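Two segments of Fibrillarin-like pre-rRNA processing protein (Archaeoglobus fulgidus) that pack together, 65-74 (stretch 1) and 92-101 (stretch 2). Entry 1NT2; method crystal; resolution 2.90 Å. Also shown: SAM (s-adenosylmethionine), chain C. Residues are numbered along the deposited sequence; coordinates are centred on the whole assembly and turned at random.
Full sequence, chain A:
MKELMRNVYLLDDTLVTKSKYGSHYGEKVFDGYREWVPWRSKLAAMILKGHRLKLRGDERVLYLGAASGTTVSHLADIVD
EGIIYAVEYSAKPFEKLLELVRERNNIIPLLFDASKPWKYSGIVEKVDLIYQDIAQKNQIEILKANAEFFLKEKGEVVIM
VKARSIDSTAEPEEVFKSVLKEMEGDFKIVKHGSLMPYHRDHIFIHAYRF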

# COMPACT_ATOMS: atom_id res chain seq x y z
N GLY A 65 30.13 5.46 -28.43
CA GLY A 65 30.33 4.42 -27.43
C GLY A 65 31.78 4.33 -26.96
O GLY A 65 32.28 3.25 -26.65
N ALA A 66 32.45 5.48 -26.90
CA ALA A 66 33.85 5.53 -26.48
C ALA A 66 34.16 4.56 -25.38
O ALA A 66 35.20 3.91 -25.40
CB ALA A 66 34.21 6.93 -26.03
N ALA A 67 33.26 4.47 -24.41
CA ALA A 67 33.45 3.57 -23.28
C ALA A 67 34.64 4.08 -22.48
O ALA A 67 34.82 5.29 -22.36
CB ALA A 67 33.73 2.17 -23.78
N SER A 68 35.45 3.17 -21.94
CA SER A 68 36.63 3.56 -21.16
C SER A 68 37.63 4.21 -22.11
O SER A 68 38.45 5.02 -21.70
CB SER A 68 37.28 2.33 -20.51
OG SER A 68 37.96 1.55 -21.48
N GLY A 69 37.55 3.83 -23.38
CA GLY A 69 38.43 4.37 -24.39
C GLY A 69 39.53 3.42 -24.84
O GLY A 69 40.67 3.85 -25.05
N THR A 70 39.22 2.14 -24.98
CA THR A 70 40.25 1.22 -25.41
C THR A 70 40.23 1.11 -26.94
O THR A 70 41.23 1.38 -27.59
CB THR A 70 40.11 -0.19 -24.77
OG1 THR A 70 39.15 -0.97 -25.48
CG2 THR A 70 39.69 -0.07 -23.30
N THR A 71 39.09 0.75 -27.52
CA THR A 71 39.03 0.66 -28.98
C THR A 71 39.34 2.07 -29.54
O THR A 71 39.95 2.21 -30.59
CB THR A 71 37.62 0.22 -29.49
OG1 THR A 71 37.29 -1.09 -28.98
CG2 THR A 71 37.60 0.16 -31.00
N VAL A 72 38.94 3.10 -28.81
CA VAL A 72 39.18 4.49 -29.23
C VAL A 72 40.66 4.82 -29.29
O VAL A 72 41.16 5.23 -30.34
CB VAL A 72 38.50 5.50 -28.26
CG1 VAL A 72 39.04 6.90 -28.50
CG2 VAL A 72 36.99 5.48 -28.45
N SER A 73 41.37 4.64 -28.17
CA SER A 73 42.79 4.94 -28.10
C SER A 73 43.56 4.48 -29.33
O SER A 73 44.54 5.09 -29.70
CB SER A 73 43.42 4.32 -26.84
OG SER A 73 43.60 2.92 -26.96
N HIS A 74 43.12 3.40 -29.97
CA HIS A 74 43.79 2.91 -31.17
C HIS A 74 43.36 3.68 -32.39
O HIS A 74 44.18 4.09 -33.21
CB HIS A 74 43.52 1.42 -31.39
CG HIS A 74 44.32 0.54 -30.49
ND1 HIS A 74 44.07 0.41 -29.15
CD2 HIS A 74 45.42 -0.21 -30.74
CE1 HIS A 74 44.97 -0.38 -28.60
NE2 HIS A 74 45.81 -0.77 -29.55
N LYS A 92 31.12 6.46 -15.00
CA LYS A 92 32.06 5.43 -14.57
C LYS A 92 33.19 5.21 -15.58
O LYS A 92 34.36 5.48 -15.29
CB LYS A 92 31.31 4.11 -14.33
CG LYS A 92 32.21 2.89 -14.04
CD LYS A 92 32.83 2.92 -12.64
CE LYS A 92 33.71 1.69 -12.39
NZ LYS A 92 34.91 1.63 -13.29
N PRO A 93 32.86 4.75 -16.79
CA PRO A 93 33.87 4.50 -17.82
C PRO A 93 34.51 5.79 -18.30
O PRO A 93 35.70 5.85 -18.60
CB PRO A 93 33.06 3.85 -18.92
CG PRO A 93 31.78 4.61 -18.85
CD PRO A 93 31.51 4.65 -17.37
N PHE A 94 33.68 6.83 -18.37
CA PHE A 94 34.12 8.13 -18.84
C PHE A 94 35.26 8.64 -17.99
O PHE A 94 36.15 9.30 -18.49
CB PHE A 94 32.95 9.11 -18.79
CG PHE A 94 33.10 10.26 -19.73
CD1 PHE A 94 32.77 10.12 -21.07
CD2 PHE A 94 33.65 11.46 -19.29
CE1 PHE A 94 32.99 11.16 -21.97
CE2 PHE A 94 33.87 12.51 -20.18
CZ PHE A 94 33.55 12.35 -21.53
N GLU A 95 35.23 8.34 -16.70
CA GLU A 95 36.28 8.81 -15.82
C GLU A 95 37.62 8.33 -16.35
O GLU A 95 38.60 9.06 -16.31
CB GLU A 95 36.04 8.29 -14.40
CG GLU A 95 37.10 8.73 -13.40
CD GLU A 95 36.84 8.21 -11.99
OE1 GLU A 95 36.49 7.01 -11.84
OE2 GLU A 95 36.99 8.99 -11.02
N LYS A 96 37.64 7.11 -16.86
CA LYS A 96 38.86 6.51 -17.41
C LYS A 96 39.17 7.08 -18.79
O LYS A 96 40.32 7.09 -19.21
CB LYS A 96 38.70 4.99 -17.51
CG LYS A 96 39.91 4.24 -18.10
CD LYS A 96 41.15 4.45 -17.24
CE LYS A 96 42.22 3.37 -17.45
NZ LYS A 96 43.26 3.45 -16.36
N LEU A 97 38.13 7.53 -19.49
CA LEU A 97 38.28 8.09 -20.83
C LEU A 97 39.12 9.36 -20.83
O LEU A 97 40.06 9.50 -21.61
CB LEU A 97 36.91 8.39 -21.46
CG LEU A 97 36.88 8.73 -22.96
CD1 LEU A 97 36.99 7.46 -23.81
CD2 LEU A 97 35.60 9.44 -23.30
N LEU A 98 38.76 10.30 -19.95
CA LEU A 98 39.47 11.57 -19.85
C LEU A 98 40.98 11.41 -19.78
O LEU A 98 41.73 12.29 -20.22
CB LEU A 98 38.98 12.38 -18.64
CG LEU A 98 37.61 13.08 -18.72
CD1 LEU A 98 37.37 13.85 -17.44
CD2 LEU A 98 37.58 14.03 -19.91
N GLU A 99 41.43 10.30 -19.21
CA GLU A 99 42.85 10.04 -19.09
C GLU A 99 43.47 9.85 -20.46
O GLU A 99 44.66 10.15 -20.66
CB GLU A 99 43.08 8.80 -18.26
CG GLU A 99 42.83 9.01 -16.80
CD GLU A 99 43.08 7.76 -16.01
OE1 GLU A 99 44.02 7.02 -16.37
OE2 GLU A 99 42.33 7.53 -15.04
N LEU A 100 42.69 9.35 -21.41
CA LEU A 100 43.18 9.17 -22.77
C LEU A 100 43.20 10.54 -23.45
O LEU A 100 44.25 11.01 -23.89
CB LEU A 100 42.28 8.22 -23.55
CG LEU A 100 42.76 7.95 -24.98
CD1 LEU A 100 44.16 7.40 -24.93
CD2 LEU A 100 41.83 6.96 -25.67
N VAL A 101 42.04 11.19 -23.51
CA VAL A 101 41.96 12.51 -24.14
C VAL A 101 42.97 13.47 -23.53
O VAL A 101 43.31 14.48 -24.14
CB VAL A 101 40.55 13.14 -24.02
CG1 VAL A 101 39.52 12.22 -24.65
CG2 VAL A 101 40.22 13.42 -22.56
N SAM C . 34.62 -1.15 -27.09
CA SAM C . 34.33 -0.68 -25.70
C SAM C . 35.54 -0.88 -24.81
O SAM C . 36.56 -1.37 -25.30
OXT SAM C . 35.41 -0.51 -23.59
CB SAM C . 33.09 -1.44 -25.15
CG SAM C . 31.84 -0.61 -25.40
SD SAM C . 30.18 -1.20 -24.82
CE SAM C . 29.72 -2.63 -25.81
C5' SAM C . 29.03 0.03 -25.28
C4' SAM C . 29.19 1.38 -24.63
O4' SAM C . 28.16 2.21 -25.17
C3' SAM C . 28.95 1.39 -23.12
O3' SAM C . 30.25 1.74 -22.57
C2' SAM C . 27.98 2.53 -22.83
O2' SAM C . 28.20 3.44 -21.77
C1' SAM C . 27.78 3.17 -24.22
N9 SAM C . 26.41 3.55 -24.50
C8 SAM C . 25.28 2.77 -24.60
N7 SAM C . 24.20 3.43 -24.88
C5 SAM C . 24.63 4.75 -24.98
C6 SAM C . 23.96 5.97 -25.27
N6 SAM C . 22.63 6.01 -25.52
N1 SAM C . 24.68 7.15 -25.30
C2 SAM C . 26.02 7.09 -25.05
N3 SAM C . 26.76 5.99 -24.76
C4 SAM C . 26.00 4.84 -24.75

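Stretch 1 is a glycine-bearing loop that leads into a helix, and it lies against one side of the helix that runs through stretch 2. No hydrogen bond joins the two; the contact, which buries 376 Å² in total, rests on van der Waals packing and two CA-H...O contacts. The CA atoms come closest at Ser 68 and Pro 93, 4.4 Å apart, and remain near further along, with 6.8 Å between the CA atoms of Ser 73 and Leu 100.

Gly 65 does not reach the helix. Its CA lies 3.8 Å from O4' of the S-adenosylmethionine, and its backbone angles would jam a CB against the preceding carbonyl. Ala 66 opens a type II' turn that ends at Gly 69. Its CB points toward the helix and meets Leu 97 CD1 at 3.6 Å, a purely apolar contact. Ala 67, at a positive phi, turns its CB away, to within 3.2 Å of SAM OXT, while its backbone faces the helix: Ala 67 C is 3.9 Å from Pro 93 CB, and Ala 67 O is 3.4 Å from Leu 97 CD1.

Ser 68 makes the most intimate backbone approach. Its CA-H bond points almost straight at Pro 93 O, with 3.6 Å between Ser 68 CA and that oxygen and an angle of 179° at the hydrogen. In return, Ser 68 O accepts a CA-H...O contact from Leu 97 CA at 3.2 Å. The same carbonyl is 3.4 Å from Leu 97 N, but the angle is poor, and that amide is bonded within its own helix to Pro 93 O. Ser 68 CB also touches Lys 96 CG at 4.0 Å, while the end of the lysine leads away toward a long salt bridge with Glu 99 (NZ to OE1, 3.7 Å).

Close packing at Gly 69 depends on the absence of a side chain, and the backbone angles alone would call for glycine. Its CA is 3.5 Å from Leu 97 CD1, and a CB would lie only 2.7 Å from that methyl. Gly 69 O meets Leu 100 CD2 at 3.4 Å and also accepts a hydrogen bond from Ser 73 N (N to O, 3.3 Å).

Thr 70 and Thr 71 leave the interface and serve the ligand, with Thr 70 OG1 2.6 Å from SAM O and Thr 71 OG1 accepting a weak hydrogen bond from SAM N at 3.3 Å. Val 72 returns to the helix, its CG1 packing 4.0 Å from Leu 100 CD2. Ser 73 CB approaches the same methyl, Leu 100 CD2, at 3.3 Å, while its hydroxyl is satisfied locally by donating from OG to Thr 70 O at 2.9 Å. His 74 points away.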